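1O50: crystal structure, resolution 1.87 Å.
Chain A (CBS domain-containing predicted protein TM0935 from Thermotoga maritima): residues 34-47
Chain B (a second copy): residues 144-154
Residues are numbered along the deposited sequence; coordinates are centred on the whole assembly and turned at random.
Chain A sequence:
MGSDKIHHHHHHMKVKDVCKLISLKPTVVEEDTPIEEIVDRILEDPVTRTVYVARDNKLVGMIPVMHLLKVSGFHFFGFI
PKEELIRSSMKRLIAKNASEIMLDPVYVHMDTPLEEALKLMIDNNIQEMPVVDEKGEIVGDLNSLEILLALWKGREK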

# COMPACT_ATOMS: atom_id res chain seq x y z
N PRO A 34 -5.23 -15.24 14.83
CA PRO A 34 -6.09 -14.11 15.16
C PRO A 34 -5.70 -12.83 14.42
O PRO A 34 -4.55 -12.57 14.17
CB PRO A 34 -5.89 -13.95 16.67
CG PRO A 34 -5.45 -15.29 17.12
CD PRO A 34 -4.55 -15.77 16.03
N ILE A 35 -6.69 -12.01 14.11
CA ILE A 35 -6.46 -10.83 13.31
C ILE A 35 -5.55 -9.90 14.06
O ILE A 35 -4.65 -9.28 13.46
CB ILE A 35 -7.79 -10.17 12.97
CG1 ILE A 35 -8.51 -11.06 11.96
CG2 ILE A 35 -7.58 -8.76 12.41
CD1 ILE A 35 -9.96 -10.62 11.61
N GLU A 36 -5.70 -9.84 15.38
CA GLU A 36 -4.77 -9.02 16.17
C GLU A 36 -3.29 -9.48 15.95
O GLU A 36 -2.38 -8.66 15.83
CB GLU A 36 -5.15 -9.02 17.64
CG GLU A 36 -4.27 -8.05 18.43
CD GLU A 36 -4.54 -7.93 19.93
OE1 GLU A 36 -5.57 -8.36 20.42
OE2 GLU A 36 -3.67 -7.35 20.65
N GLU A 37 -3.05 -10.78 15.84
CA GLU A 37 -1.66 -11.26 15.61
C GLU A 37 -1.21 -10.91 14.18
O GLU A 37 -0.07 -10.66 13.91
CB GLU A 37 -1.56 -12.73 15.85
CG GLU A 37 -0.15 -13.29 15.75
CD GLU A 37 -0.10 -14.80 16.00
OE1 GLU A 37 -1.04 -15.33 16.65
OE2 GLU A 37 0.90 -15.45 15.55
N ILE A 38 -2.14 -10.86 13.25
CA ILE A 38 -1.81 -10.45 11.88
C ILE A 38 -1.35 -9.03 11.86
O ILE A 38 -0.32 -8.71 11.25
CB ILE A 38 -3.03 -10.63 10.95
CG1 ILE A 38 -3.33 -12.11 10.90
CG2 ILE A 38 -2.70 -10.06 9.57
CD1 ILE A 38 -4.56 -12.55 10.07
N VAL A 39 -2.07 -8.17 12.59
CA VAL A 39 -1.66 -6.80 12.79
C VAL A 39 -0.28 -6.71 13.47
O VAL A 39 0.57 -5.93 13.05
CB VAL A 39 -2.79 -6.03 13.56
CG1 VAL A 39 -2.35 -4.70 13.93
CG2 VAL A 39 -4.04 -5.93 12.71
N ASP A 40 -0.04 -7.48 14.51
CA ASP A 40 1.29 -7.47 15.13
C ASP A 40 2.41 -7.79 14.11
O ASP A 40 3.44 -7.15 14.10
CB ASP A 40 1.40 -8.47 16.27
CG ASP A 40 0.46 -8.18 17.45
OD1 ASP A 40 0.18 -7.00 17.77
OD2 ASP A 40 0.04 -9.14 18.14
N ARG A 41 2.22 -8.83 13.29
CA ARG A 41 3.14 -9.18 12.19
C ARG A 41 3.36 -8.05 11.19
O ARG A 41 4.46 -7.82 10.75
CB ARG A 41 2.65 -10.41 11.42
CG ARG A 41 2.60 -11.74 12.25
CD ARG A 41 3.90 -12.29 12.68
NE ARG A 41 4.84 -12.60 11.58
CZ ARG A 41 4.82 -13.69 10.78
NH1 ARG A 41 3.88 -14.63 10.89
NH2 ARG A 41 5.76 -13.82 9.84
N ILE A 42 2.30 -7.33 10.82
CA ILE A 42 2.47 -6.22 9.90
C ILE A 42 3.27 -5.09 10.56
O ILE A 42 4.15 -4.52 9.92
CB ILE A 42 1.12 -5.69 9.40
CG1 ILE A 42 0.36 -6.77 8.58
CG2 ILE A 42 1.34 -4.46 8.53
CD1 ILE A 42 -1.10 -6.50 8.38
N LEU A 43 2.96 -4.77 11.82
CA LEU A 43 3.67 -3.69 12.54
C LEU A 43 5.16 -3.99 12.76
O LEU A 43 6.00 -3.04 12.91
CB LEU A 43 2.98 -3.40 13.88
CG LEU A 43 1.54 -2.85 13.75
CD1 LEU A 43 0.76 -2.89 15.12
CD2 LEU A 43 1.56 -1.41 13.20
N GLU A 44 5.53 -5.27 12.83
CA GLU A 44 6.95 -5.64 13.01
C GLU A 44 7.76 -5.49 11.69
O GLU A 44 8.93 -5.30 11.73
CB GLU A 44 7.11 -7.07 13.55
CG GLU A 44 8.47 -7.33 14.19
CD GLU A 44 9.52 -7.94 13.25
OE1 GLU A 44 9.13 -8.39 12.12
OE2 GLU A 44 10.73 -8.00 13.65
N ASP A 45 7.08 -5.62 10.56
CA ASP A 45 7.68 -5.50 9.24
C ASP A 45 6.77 -4.61 8.38
O ASP A 45 6.04 -5.13 7.52
CB ASP A 45 7.81 -6.89 8.61
CG ASP A 45 8.72 -6.90 7.37
OD1 ASP A 45 9.61 -6.01 7.27
OD2 ASP A 45 8.58 -7.73 6.45
N PRO A 46 6.74 -3.31 8.68
CA PRO A 46 5.74 -2.40 8.11
C PRO A 46 5.78 -2.12 6.59
O PRO A 46 4.86 -1.48 6.10
CB PRO A 46 5.93 -1.11 8.96
CG PRO A 46 7.24 -1.19 9.56
CD PRO A 46 7.57 -2.63 9.69
N VAL A 47 6.78 -2.62 5.89
CA VAL A 47 6.84 -2.65 4.44
C VAL A 47 5.79 -3.61 3.88
O VAL A 47 5.40 -3.53 2.70
CB VAL A 47 8.32 -3.03 3.97
CG1 VAL A 47 8.66 -4.49 4.15
CG2 VAL A 47 8.61 -2.59 2.56
N SER B 144 -2.39 3.73 7.20
CA SER B 144 -3.31 2.65 7.50
C SER B 144 -2.85 1.76 8.67
O SER B 144 -3.66 1.24 9.41
CB SER B 144 -3.53 1.80 6.23
OG SER B 144 -2.33 1.24 5.75
N LEU B 145 -1.55 1.61 8.87
CA LEU B 145 -1.08 0.72 9.88
C LEU B 145 -1.37 1.30 11.27
O LEU B 145 -1.66 0.56 12.20
CB LEU B 145 0.43 0.46 9.71
CG LEU B 145 0.96 0.08 8.31
CD1 LEU B 145 2.42 -0.38 8.45
CD2 LEU B 145 0.13 -0.97 7.62
N GLU B 146 -1.27 2.62 11.40
CA GLU B 146 -1.62 3.29 12.64
C GLU B 146 -3.09 3.09 13.02
O GLU B 146 -3.41 2.90 14.19
CB GLU B 146 -1.27 4.76 12.56
CG GLU B 146 0.23 4.94 12.57
CD GLU B 146 0.63 6.38 12.37
OE1 GLU B 146 -0.04 7.09 11.60
OE2 GLU B 146 1.61 6.79 13.00
N ILE B 147 -3.97 3.16 12.04
CA ILE B 147 -5.39 2.93 12.23
C ILE B 147 -5.62 1.50 12.67
O ILE B 147 -6.37 1.26 13.61
CB ILE B 147 -6.21 3.30 10.99
CG1 ILE B 147 -6.09 4.79 10.70
CG2 ILE B 147 -7.70 2.99 11.16
CD1 ILE B 147 -6.90 5.26 9.55
N LEU B 148 -4.95 0.55 12.02
CA LEU B 148 -5.07 -0.84 12.38
C LEU B 148 -4.59 -1.13 13.79
O LEU B 148 -5.24 -1.87 14.52
CB LEU B 148 -4.34 -1.76 11.40
CG LEU B 148 -5.02 -1.81 10.02
CD1 LEU B 148 -4.14 -2.57 8.99
CD2 LEU B 148 -6.45 -2.42 10.05
N LEU B 149 -3.46 -0.54 14.15
CA LEU B 149 -2.90 -0.66 15.47
C LEU B 149 -3.93 -0.21 16.52
O LEU B 149 -4.24 -0.95 17.45
CB LEU B 149 -1.65 0.20 15.54
CG LEU B 149 -0.69 -0.00 16.74
CD1 LEU B 149 0.55 0.75 16.50
CD2 LEU B 149 -1.33 0.40 18.14
N ALA B 150 -4.42 1.01 16.36
CA ALA B 150 -5.43 1.59 17.24
C ALA B 150 -6.62 0.69 17.45
O ALA B 150 -7.08 0.48 18.55
CB ALA B 150 -5.93 2.87 16.63
N LEU B 151 -7.15 0.18 16.34
CA LEU B 151 -8.39 -0.57 16.39
C LEU B 151 -8.25 -1.95 16.99
O LEU B 151 -9.11 -2.36 17.76
CB LEU B 151 -8.99 -0.67 15.01
CG LEU B 151 -9.52 0.67 14.46
CD1 LEU B 151 -9.95 0.38 13.02
CD2 LEU B 151 -10.64 1.25 15.29
N TRP B 152 -7.17 -2.65 16.66
CA TRP B 152 -6.99 -4.03 17.09
C TRP B 152 -6.15 -4.24 18.34
O TRP B 152 -6.25 -5.31 18.96
CB TRP B 152 -6.36 -4.83 15.97
CG TRP B 152 -7.33 -5.06 14.84
CD1 TRP B 152 -7.32 -4.42 13.65
CD2 TRP B 152 -8.44 -5.97 14.80
NE1 TRP B 152 -8.37 -4.85 12.88
CE2 TRP B 152 -9.07 -5.81 13.56
CE3 TRP B 152 -8.97 -6.92 15.69
CZ2 TRP B 152 -10.20 -6.56 13.17
CZ3 TRP B 152 -10.07 -7.68 15.31
CH2 TRP B 152 -10.68 -7.48 14.06
N LYS B 153 -5.35 -3.25 18.71
CA LYS B 153 -4.59 -3.30 19.96
C LYS B 153 -5.34 -2.67 21.13
O LYS B 153 -4.97 -2.86 22.27
CB LYS B 153 -3.27 -2.58 19.80
CG LYS B 153 -2.34 -3.11 18.72
CD LYS B 153 -2.07 -4.64 18.83
CE LYS B 153 -1.24 -5.00 20.05
NZ LYS B 153 -1.06 -6.47 20.15
N GLY B 154 -6.38 -1.87 20.82
CA GLY B 154 -7.19 -1.25 21.85
C GLY B 154 -8.36 -2.16 22.18
O GLY B 154 -8.49 -3.24 21.60

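Helix 35-44 of chain A packs against helix 144-153 of chain B with an angle of 145° between their N-to-C directions, so the start of one lies beside the end of the other; the axes approach to 9.6 Å and 631 Å² is buried in total. Pro34(A), at the N-cap position, makes no contact across the interface.

Ile35(A) points toward chain B and sets its CG2 methyl over one face of Trp152(B). The methyl carbon lies 3.5 Å from the centroid of the six-membered ring and 13° off the ring normal, which identifies a CH-pi contact; a branched aliphatic side chain supplies the methyl, the indole a broad flat surface.

Glu36(A) starts sideways, but its extended chain (chi1 and chi2 both t) carries OE2 to 2.8 Å from Lys153(B) NZ.

Val39(A) is buried and points toward chain B: CG2 is 3.7 Å from Trp152(B) CD1, while CG1 is 4.4 Å from Leu148(B) CB. Its two methyls reach different partners, and its CA lies 6.8 Å from the CA of Leu149(B).

One turn after Glu36(A), Asp40(A), shorter and also directed sideways at CB, brings OD1 to 2.7 Å from the same Lys153(B) NZ. Both pairs are salt bridges with NZ as hydrogen-bond donor. Lys153(B) has m rotamers at chi1 to chi3 and t at chi4. The two NZ distances show one ammonium shared by two carboxylates, on a lysine that remains exposed.

Further along, Leu145(B) fills the space beside three residues. Its CD2 lies 3.8 Å from Ile42(A) CG2, its CB 4.1 Å from Leu43(A) CD2, and its CD1 3.6 Å from Pro46(A) CB. Leu43(A) also places CD1 3.6 Å from Leu149(B) CG, so the side-chain contacts at this end are apolar.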